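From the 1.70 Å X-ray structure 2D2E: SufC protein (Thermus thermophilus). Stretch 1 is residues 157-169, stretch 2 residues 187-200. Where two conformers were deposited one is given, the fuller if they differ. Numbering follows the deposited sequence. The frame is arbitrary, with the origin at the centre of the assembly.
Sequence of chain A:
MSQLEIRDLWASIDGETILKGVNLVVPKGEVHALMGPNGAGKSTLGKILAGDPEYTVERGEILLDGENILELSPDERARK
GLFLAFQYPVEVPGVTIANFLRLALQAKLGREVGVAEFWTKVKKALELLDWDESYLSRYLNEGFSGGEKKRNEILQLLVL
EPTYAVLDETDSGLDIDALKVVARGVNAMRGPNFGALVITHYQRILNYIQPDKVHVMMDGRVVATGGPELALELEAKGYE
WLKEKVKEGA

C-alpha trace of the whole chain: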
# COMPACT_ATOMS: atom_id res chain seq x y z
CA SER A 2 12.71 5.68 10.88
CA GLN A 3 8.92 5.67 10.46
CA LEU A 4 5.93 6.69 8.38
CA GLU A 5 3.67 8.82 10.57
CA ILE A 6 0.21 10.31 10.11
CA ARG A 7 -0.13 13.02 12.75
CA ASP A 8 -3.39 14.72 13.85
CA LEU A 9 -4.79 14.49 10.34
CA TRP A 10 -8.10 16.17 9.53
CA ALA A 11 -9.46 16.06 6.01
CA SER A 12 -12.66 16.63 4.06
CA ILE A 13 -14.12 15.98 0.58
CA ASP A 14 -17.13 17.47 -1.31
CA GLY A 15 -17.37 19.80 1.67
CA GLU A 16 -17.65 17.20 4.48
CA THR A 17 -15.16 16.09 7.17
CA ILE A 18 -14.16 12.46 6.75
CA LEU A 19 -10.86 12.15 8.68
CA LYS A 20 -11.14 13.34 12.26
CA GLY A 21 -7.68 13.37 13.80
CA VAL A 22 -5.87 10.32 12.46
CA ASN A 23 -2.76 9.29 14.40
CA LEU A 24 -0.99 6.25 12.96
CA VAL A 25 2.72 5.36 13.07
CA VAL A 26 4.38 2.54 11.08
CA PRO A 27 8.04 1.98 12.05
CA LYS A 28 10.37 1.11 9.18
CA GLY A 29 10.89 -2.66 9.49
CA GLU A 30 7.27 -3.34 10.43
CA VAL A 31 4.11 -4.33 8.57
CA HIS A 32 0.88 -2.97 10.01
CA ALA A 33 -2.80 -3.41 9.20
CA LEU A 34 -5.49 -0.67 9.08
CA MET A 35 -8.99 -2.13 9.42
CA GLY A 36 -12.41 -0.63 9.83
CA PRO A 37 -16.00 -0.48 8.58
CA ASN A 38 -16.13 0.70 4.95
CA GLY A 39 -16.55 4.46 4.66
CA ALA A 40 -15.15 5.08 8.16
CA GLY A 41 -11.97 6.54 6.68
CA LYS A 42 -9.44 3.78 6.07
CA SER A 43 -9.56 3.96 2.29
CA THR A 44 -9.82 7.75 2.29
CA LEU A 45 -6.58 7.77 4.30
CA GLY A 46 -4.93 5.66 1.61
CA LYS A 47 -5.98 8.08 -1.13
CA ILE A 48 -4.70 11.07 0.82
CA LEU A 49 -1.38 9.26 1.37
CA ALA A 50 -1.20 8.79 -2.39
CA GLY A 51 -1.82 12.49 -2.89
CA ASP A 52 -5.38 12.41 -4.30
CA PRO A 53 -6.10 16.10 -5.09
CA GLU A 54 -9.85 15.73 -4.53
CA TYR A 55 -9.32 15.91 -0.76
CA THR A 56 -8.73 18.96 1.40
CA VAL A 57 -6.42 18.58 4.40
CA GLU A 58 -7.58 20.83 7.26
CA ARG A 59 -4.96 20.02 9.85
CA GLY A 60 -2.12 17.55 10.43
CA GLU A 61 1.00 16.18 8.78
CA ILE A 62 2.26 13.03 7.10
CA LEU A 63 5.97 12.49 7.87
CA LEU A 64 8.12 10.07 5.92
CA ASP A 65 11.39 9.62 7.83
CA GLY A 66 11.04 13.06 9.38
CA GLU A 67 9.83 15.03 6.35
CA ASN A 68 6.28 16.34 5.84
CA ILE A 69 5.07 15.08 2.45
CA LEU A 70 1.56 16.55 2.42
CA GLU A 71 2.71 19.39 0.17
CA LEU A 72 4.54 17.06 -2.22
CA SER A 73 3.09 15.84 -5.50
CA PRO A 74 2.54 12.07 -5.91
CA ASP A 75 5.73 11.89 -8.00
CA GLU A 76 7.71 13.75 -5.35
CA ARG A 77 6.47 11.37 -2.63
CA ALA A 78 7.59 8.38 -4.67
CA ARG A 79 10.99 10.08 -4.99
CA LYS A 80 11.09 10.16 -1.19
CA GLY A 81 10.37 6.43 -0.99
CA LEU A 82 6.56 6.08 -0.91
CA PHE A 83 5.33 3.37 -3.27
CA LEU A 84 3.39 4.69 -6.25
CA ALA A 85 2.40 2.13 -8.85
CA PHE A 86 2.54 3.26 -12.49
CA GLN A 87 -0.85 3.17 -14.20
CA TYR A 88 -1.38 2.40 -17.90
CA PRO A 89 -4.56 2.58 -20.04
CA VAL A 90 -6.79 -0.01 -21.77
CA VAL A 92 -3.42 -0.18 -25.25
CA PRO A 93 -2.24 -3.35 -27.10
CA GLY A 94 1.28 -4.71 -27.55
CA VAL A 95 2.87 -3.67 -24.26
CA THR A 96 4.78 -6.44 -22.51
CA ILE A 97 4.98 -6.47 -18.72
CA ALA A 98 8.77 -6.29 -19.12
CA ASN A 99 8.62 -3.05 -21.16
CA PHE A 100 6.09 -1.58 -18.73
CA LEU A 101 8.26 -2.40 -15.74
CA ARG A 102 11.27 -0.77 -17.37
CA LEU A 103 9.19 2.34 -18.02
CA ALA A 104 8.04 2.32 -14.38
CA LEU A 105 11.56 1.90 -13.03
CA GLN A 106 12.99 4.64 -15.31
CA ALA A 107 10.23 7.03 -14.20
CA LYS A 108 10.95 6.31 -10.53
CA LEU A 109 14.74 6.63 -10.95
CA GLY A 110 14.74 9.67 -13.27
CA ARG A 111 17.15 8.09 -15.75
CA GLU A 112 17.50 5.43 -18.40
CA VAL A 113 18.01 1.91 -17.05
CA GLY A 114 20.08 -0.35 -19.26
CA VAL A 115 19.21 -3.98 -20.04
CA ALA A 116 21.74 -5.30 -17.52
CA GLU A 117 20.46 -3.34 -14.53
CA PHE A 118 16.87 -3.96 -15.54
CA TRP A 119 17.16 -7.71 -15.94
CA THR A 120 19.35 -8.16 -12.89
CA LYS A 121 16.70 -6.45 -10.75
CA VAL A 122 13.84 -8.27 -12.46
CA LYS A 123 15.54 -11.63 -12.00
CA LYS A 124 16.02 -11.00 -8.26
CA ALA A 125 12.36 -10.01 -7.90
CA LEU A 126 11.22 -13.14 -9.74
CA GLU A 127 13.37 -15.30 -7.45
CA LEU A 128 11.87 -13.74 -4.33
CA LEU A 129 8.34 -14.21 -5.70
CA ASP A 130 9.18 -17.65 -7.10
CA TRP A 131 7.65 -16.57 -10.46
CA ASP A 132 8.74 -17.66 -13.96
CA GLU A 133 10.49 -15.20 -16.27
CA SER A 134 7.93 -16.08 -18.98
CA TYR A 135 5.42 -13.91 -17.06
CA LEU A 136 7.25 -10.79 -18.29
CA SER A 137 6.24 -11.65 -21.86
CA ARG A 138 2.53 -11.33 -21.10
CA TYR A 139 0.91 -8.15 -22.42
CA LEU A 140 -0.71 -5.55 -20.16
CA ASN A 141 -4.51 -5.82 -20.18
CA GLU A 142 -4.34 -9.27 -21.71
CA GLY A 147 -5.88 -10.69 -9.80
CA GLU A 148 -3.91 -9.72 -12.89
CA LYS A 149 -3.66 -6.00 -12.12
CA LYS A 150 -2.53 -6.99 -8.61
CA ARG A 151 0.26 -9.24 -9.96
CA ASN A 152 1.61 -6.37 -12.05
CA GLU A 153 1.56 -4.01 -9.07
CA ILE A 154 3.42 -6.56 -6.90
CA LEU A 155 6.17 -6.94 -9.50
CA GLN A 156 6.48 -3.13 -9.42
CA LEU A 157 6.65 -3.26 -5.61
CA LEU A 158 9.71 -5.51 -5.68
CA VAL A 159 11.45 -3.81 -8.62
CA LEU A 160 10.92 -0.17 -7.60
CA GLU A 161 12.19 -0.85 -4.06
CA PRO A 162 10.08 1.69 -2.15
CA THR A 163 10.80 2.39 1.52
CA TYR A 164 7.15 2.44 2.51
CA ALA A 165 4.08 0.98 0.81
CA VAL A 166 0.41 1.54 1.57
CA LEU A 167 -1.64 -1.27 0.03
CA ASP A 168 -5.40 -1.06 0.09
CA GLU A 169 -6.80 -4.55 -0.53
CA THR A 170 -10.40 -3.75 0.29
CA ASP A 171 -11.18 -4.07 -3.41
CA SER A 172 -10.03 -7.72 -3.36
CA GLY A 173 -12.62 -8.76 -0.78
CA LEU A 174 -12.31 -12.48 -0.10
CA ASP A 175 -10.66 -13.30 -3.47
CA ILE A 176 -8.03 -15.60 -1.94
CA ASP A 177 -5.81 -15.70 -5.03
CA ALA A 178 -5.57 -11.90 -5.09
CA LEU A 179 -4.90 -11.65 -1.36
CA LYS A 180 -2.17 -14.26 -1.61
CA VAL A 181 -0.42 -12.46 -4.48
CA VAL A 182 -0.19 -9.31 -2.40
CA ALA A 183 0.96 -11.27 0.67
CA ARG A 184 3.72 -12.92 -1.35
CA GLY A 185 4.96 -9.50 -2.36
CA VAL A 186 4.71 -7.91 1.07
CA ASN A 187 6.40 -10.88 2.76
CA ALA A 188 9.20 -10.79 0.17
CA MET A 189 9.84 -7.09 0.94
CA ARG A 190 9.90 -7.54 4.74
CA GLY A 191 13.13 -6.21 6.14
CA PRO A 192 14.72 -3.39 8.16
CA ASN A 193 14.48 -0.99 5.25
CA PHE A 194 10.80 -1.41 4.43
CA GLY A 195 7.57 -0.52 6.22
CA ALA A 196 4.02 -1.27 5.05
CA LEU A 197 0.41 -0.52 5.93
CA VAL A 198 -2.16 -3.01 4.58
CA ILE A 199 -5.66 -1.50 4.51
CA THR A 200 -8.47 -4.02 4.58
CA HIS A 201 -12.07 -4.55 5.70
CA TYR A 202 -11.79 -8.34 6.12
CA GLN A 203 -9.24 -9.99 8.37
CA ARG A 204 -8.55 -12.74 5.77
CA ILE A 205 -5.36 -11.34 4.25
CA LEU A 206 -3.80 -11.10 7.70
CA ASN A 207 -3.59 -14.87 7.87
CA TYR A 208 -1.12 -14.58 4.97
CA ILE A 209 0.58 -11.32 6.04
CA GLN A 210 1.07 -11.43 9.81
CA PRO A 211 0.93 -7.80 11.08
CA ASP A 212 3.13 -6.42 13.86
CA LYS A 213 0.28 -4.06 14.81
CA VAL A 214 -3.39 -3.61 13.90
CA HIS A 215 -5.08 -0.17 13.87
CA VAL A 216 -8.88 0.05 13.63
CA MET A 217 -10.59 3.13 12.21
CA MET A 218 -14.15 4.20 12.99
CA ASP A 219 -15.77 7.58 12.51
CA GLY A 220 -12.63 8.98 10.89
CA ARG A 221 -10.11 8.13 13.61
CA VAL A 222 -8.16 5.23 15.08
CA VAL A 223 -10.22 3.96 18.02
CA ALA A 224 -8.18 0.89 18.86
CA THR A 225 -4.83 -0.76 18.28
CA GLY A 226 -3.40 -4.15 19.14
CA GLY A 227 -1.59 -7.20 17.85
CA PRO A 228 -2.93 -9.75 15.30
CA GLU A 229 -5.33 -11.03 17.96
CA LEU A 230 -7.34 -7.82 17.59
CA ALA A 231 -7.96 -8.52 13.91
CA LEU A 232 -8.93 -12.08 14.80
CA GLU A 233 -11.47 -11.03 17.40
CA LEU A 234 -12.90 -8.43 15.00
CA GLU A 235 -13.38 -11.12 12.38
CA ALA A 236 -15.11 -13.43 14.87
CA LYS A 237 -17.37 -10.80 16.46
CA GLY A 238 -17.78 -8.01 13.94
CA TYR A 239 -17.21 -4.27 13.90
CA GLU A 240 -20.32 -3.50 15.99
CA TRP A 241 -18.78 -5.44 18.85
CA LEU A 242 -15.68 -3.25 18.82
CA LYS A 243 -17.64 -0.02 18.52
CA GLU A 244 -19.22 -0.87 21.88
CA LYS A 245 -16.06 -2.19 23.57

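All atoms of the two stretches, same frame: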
# COMPACT_ATOMS: atom_id res chain seq x y z
N LEU A 157 6.25 -3.42 -7.01
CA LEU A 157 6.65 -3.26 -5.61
C LEU A 157 8.07 -3.75 -5.37
O LEU A 157 8.87 -3.08 -4.73
CB LEU A 157 5.70 -4.03 -4.67
CG LEU A 157 6.03 -3.97 -3.17
CD1 LEU A 157 5.72 -2.56 -2.59
CD2 LEU A 157 5.19 -5.02 -2.42
N LEU A 158 8.38 -4.95 -5.87
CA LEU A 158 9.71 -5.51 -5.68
C LEU A 158 10.80 -4.82 -6.51
O LEU A 158 11.92 -4.62 -6.03
CB LEU A 158 9.70 -7.01 -6.01
CG LEU A 158 9.36 -7.94 -4.85
CD1 LEU A 158 9.25 -9.34 -5.36
CD2 LEU A 158 10.44 -7.89 -3.78
N VAL A 159 10.47 -4.46 -7.74
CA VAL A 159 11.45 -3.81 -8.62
C VAL A 159 11.77 -2.35 -8.30
O VAL A 159 12.94 -1.93 -8.38
CB VAL A 159 10.98 -3.93 -10.10
CG1 VAL A 159 11.90 -3.15 -11.03
CG2 VAL A 159 10.99 -5.43 -10.51
N LEU A 160 10.75 -1.59 -7.92
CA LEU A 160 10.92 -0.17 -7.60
C LEU A 160 11.56 0.07 -6.23
O LEU A 160 12.02 1.17 -5.95
CB LEU A 160 9.59 0.57 -7.68
CG LEU A 160 9.00 0.69 -9.09
CD1 LEU A 160 7.67 1.44 -9.03
CD2 LEU A 160 9.97 1.42 -10.00
N GLU A 161 11.58 -0.96 -5.39
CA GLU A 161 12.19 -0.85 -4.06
C GLU A 161 11.80 0.36 -3.21
O GLU A 161 12.65 1.13 -2.78
CB GLU A 161 13.72 -0.85 -4.20
CG GLU A 161 14.32 -2.12 -4.75
CD GLU A 161 15.82 -2.15 -4.57
OE1 GLU A 161 16.50 -1.23 -5.07
OE2 GLU A 161 16.30 -3.09 -3.91
N PRO A 162 10.50 0.55 -2.98
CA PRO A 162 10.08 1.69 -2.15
C PRO A 162 10.46 1.45 -0.69
O PRO A 162 10.72 0.32 -0.29
CB PRO A 162 8.57 1.70 -2.33
CG PRO A 162 8.26 0.23 -2.49
CD PRO A 162 9.35 -0.26 -3.40
N THR A 163 10.50 2.52 0.10
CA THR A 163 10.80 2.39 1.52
C THR A 163 9.54 2.09 2.29
O THR A 163 9.57 1.34 3.25
CB THR A 163 11.43 3.69 2.06
OG1 THR A 163 12.65 3.93 1.34
CG2 THR A 163 11.73 3.59 3.53
N TYR A 164 8.43 2.71 1.87
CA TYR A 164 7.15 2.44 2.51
C TYR A 164 6.11 2.16 1.43
O TYR A 164 6.18 2.71 0.34
CB TYR A 164 6.65 3.65 3.32
CG TYR A 164 7.52 3.98 4.50
CD1 TYR A 164 8.52 4.94 4.40
CD2 TYR A 164 7.35 3.31 5.71
CE1 TYR A 164 9.34 5.24 5.48
CE2 TYR A 164 8.18 3.59 6.80
CZ TYR A 164 9.16 4.56 6.67
OH TYR A 164 9.96 4.84 7.77
N ALA A 165 5.17 1.28 1.74
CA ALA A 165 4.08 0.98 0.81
C ALA A 165 2.77 0.90 1.56
O ALA A 165 2.68 0.26 2.60
CB ALA A 165 4.34 -0.36 0.09
N VAL A 166 1.76 1.54 0.98
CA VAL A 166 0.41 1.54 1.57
C VAL A 166 -0.40 0.77 0.55
O VAL A 166 -0.52 1.22 -0.61
CB VAL A 166 -0.13 2.99 1.71
CG1 VAL A 166 -1.58 2.97 2.26
CG2 VAL A 166 0.76 3.78 2.64
N LEU A 167 -0.90 -0.39 0.94
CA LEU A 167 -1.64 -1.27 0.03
C LEU A 167 -3.06 -1.48 0.46
O LEU A 167 -3.32 -2.15 1.47
CB LEU A 167 -0.94 -2.62 -0.04
CG LEU A 167 0.53 -2.44 -0.40
CD1 LEU A 167 1.21 -3.80 -0.36
CD2 LEU A 167 0.66 -1.80 -1.77
N ASP A 168 -3.99 -0.92 -0.30
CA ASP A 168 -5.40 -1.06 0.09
C ASP A 168 -5.99 -2.25 -0.67
O ASP A 168 -6.13 -2.20 -1.91
CB ASP A 168 -6.14 0.25 -0.21
CG ASP A 168 -7.57 0.26 0.33
OD1 ASP A 168 -8.17 1.35 0.44
OD2 ASP A 168 -8.10 -0.83 0.63
N GLU A 169 -6.29 -3.32 0.07
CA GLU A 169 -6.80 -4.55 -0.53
C GLU A 169 -8.28 -4.75 -0.29
O GLU A 169 -8.78 -5.86 -0.43
CB GLU A 169 -6.01 -5.75 -0.01
CG GLU A 169 -4.47 -5.57 -0.18
CD GLU A 169 -4.09 -5.15 -1.59
OE1 GLU A 169 -3.24 -4.25 -1.75
OE2 GLU A 169 -4.64 -5.70 -2.56
N ASN A 187 5.49 -10.05 1.97
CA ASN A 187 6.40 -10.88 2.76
C ASN A 187 7.81 -10.89 2.15
O ASN A 187 8.81 -10.96 2.87
CB ASN A 187 5.83 -12.30 2.90
CG ASN A 187 4.66 -12.36 3.88
OD1 ASN A 187 4.67 -11.70 4.92
ND2 ASN A 187 3.65 -13.17 3.55
N ALA A 188 7.89 -10.80 0.82
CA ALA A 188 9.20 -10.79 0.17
C ALA A 188 9.97 -9.48 0.42
O ALA A 188 11.20 -9.45 0.41
CB ALA A 188 9.02 -11.02 -1.32
N MET A 189 9.24 -8.39 0.66
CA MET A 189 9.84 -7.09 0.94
C MET A 189 10.20 -6.87 2.41
O MET A 189 10.94 -5.93 2.72
CB MET A 189 8.89 -5.94 0.54
CG MET A 189 8.72 -5.78 -0.97
SD MET A 189 10.26 -5.27 -1.75
CE MET A 189 10.39 -3.54 -1.28
N ARG A 190 9.65 -7.71 3.30
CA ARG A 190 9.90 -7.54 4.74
C ARG A 190 11.38 -7.44 5.03
O ARG A 190 12.18 -8.26 4.58
CB ARG A 190 9.35 -8.70 5.54
CG ARG A 190 7.89 -8.70 5.74
CD ARG A 190 7.57 -9.74 6.80
NE ARG A 190 6.16 -10.06 6.86
CZ ARG A 190 5.35 -9.73 7.86
NH1 ARG A 190 5.81 -9.04 8.90
NH2 ARG A 190 4.09 -10.09 7.81
N GLY A 191 11.73 -6.44 5.82
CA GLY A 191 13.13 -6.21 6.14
C GLY A 191 13.27 -4.91 6.90
O GLY A 191 12.32 -4.11 6.99
N PRO A 192 14.47 -4.61 7.40
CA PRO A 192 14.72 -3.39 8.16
C PRO A 192 14.57 -2.08 7.41
O PRO A 192 14.43 -1.03 8.02
CB PRO A 192 16.15 -3.60 8.68
CG PRO A 192 16.78 -4.44 7.61
CD PRO A 192 15.69 -5.44 7.29
N ASN A 193 14.55 -2.17 6.09
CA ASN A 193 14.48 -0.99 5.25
C ASN A 193 13.14 -0.81 4.56
O ASN A 193 13.02 -0.04 3.60
CB ASN A 193 15.58 -1.09 4.19
CG ASN A 193 16.95 -1.38 4.83
OD1 ASN A 193 17.38 -0.66 5.74
ND2 ASN A 193 17.63 -2.45 4.37
N PHE A 194 12.12 -1.50 5.05
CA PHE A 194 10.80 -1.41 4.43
C PHE A 194 9.70 -1.39 5.50
O PHE A 194 9.79 -2.12 6.47
CB PHE A 194 10.63 -2.65 3.54
CG PHE A 194 9.26 -2.80 2.94
CD1 PHE A 194 8.88 -2.03 1.85
CD2 PHE A 194 8.38 -3.75 3.43
CE1 PHE A 194 7.64 -2.21 1.24
CE2 PHE A 194 7.11 -3.94 2.83
CZ PHE A 194 6.76 -3.17 1.74
N GLY A 195 8.70 -0.53 5.31
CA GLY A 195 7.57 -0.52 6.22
C GLY A 195 6.32 -0.58 5.34
O GLY A 195 6.32 -0.07 4.22
N ALA A 196 5.25 -1.20 5.84
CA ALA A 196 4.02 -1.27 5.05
C ALA A 196 2.77 -1.13 5.90
O ALA A 196 2.76 -1.46 7.09
CB ALA A 196 3.96 -2.61 4.32
N LEU A 197 1.71 -0.63 5.27
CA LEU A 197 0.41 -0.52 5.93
C LEU A 197 -0.56 -1.20 4.95
O LEU A 197 -0.71 -0.75 3.82
CB LEU A 197 0.02 0.96 6.11
CG LEU A 197 -1.35 1.19 6.79
CD1 LEU A 197 -1.33 0.65 8.22
CD2 LEU A 197 -1.70 2.66 6.78
N VAL A 198 -1.20 -2.27 5.40
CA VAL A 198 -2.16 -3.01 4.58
C VAL A 198 -3.53 -2.58 5.08
O VAL A 198 -3.87 -2.77 6.27
CB VAL A 198 -1.96 -4.52 4.77
CG1 VAL A 198 -2.99 -5.31 3.97
CG2 VAL A 198 -0.55 -4.91 4.33
N ILE A 199 -4.31 -1.98 4.18
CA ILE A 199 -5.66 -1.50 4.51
C ILE A 199 -6.64 -2.56 4.06
O ILE A 199 -6.58 -3.03 2.92
CB ILE A 199 -5.93 -0.14 3.80
CG1 ILE A 199 -4.88 0.86 4.26
CG2 ILE A 199 -7.36 0.37 4.10
CD1 ILE A 199 -4.92 2.18 3.49
N THR A 200 -7.55 -2.96 4.94
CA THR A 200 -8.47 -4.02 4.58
C THR A 200 -9.73 -3.95 5.45
O THR A 200 -9.70 -3.40 6.55
CB THR A 200 -7.75 -5.39 4.79
OG1 THR A 200 -8.59 -6.47 4.37
CG2 THR A 200 -7.42 -5.59 6.25
O HOH W 1 12.76 -1.19 0.78
O HOH W 2 14.70 1.72 2.10
O HOH W 3 -9.60 -7.92 1.39

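The most unusual feature of this contact is the place of Gly195, where a parallel strand pair begins opposite an aromatic ring. An ideal CB built on Gly195 would lie 3.0 Å from Tyr164 CE2, a clash, so glycine leaves the room that the tyrosine ring occupies. Tyr164, with chi1 at -66°, leans over this neighbour, and its OH is hydrogen-bonded elsewhere in the structure.

From this point strands 164-168 and 195-199 run side by side, their directions differing by 10° and their axes approaching to 4.6 Å. Six backbone hydrogen bonds define the register. Gly195 N donates to Thr163 O (2.9 Å), Ala165 N to Gly195 O (3.0 Å), Leu197 N to Ala165 O (3.0 Å), Leu167 N to Leu197 O (2.9 Å), Ile199 N to Leu167 O (2.9 Å) and Glu169 N to Ile199 O (2.9 Å). Their N-H...acceptor angles, 150° to 164°, are close enough to linear to support each assignment. Five of the six carbonyls, all but Ile199 O, also receive CA-H...O contacts, the shortest from Tyr164 CA to Gly195 O at 3.1 Å.

Side chains alternate between the two faces. Tyr164, Val166, Leu197, Asp168 and Ile199 share one. There Val166 CG1 meets Ile199 CD1 at 3.6 Å, and the extended m,t rotamer of Ile199 carries its CD1 to the valine. Asp168 is the charged member of this face; its OD1 is hydrogen-bonded elsewhere in the structure. The other face carries Ala165, Ala196, Leu167 and Val198. The small side chain of Ala165 packs by its CB against Phe194 CE1 at 4.0 Å.

Before the strands, the helix ends pack through apolar groups. Met189, m at all three chi angles, loses 90 Å² to the other stretch, the largest share of any residue. Its CG lies 3.9 Å from Leu157 CD2, its SD 3.3 Å from Leu158 CD2, and its CE 4.0 Å from Pro162 CD. An unbranched, flexible thioether suits this three-sided site. Glu161 leaves the helix with positive phi (49°), and the chain then passes through Pro162 to the strand. Buried Phe194 closes a type I turn from Gly191; Pro162 O lies at its ring edge, 3.7 Å from CD1.

Water joins the more open margin. Water 1 donates to Pro162 O (2.8 Å) and Asn193 O (3.1 Å), while water 2 links Thr163 OG1 (3.1 Å) with Asn193 O (2.9 Å). Altogether the stretches bury 828 Å², both sides summed.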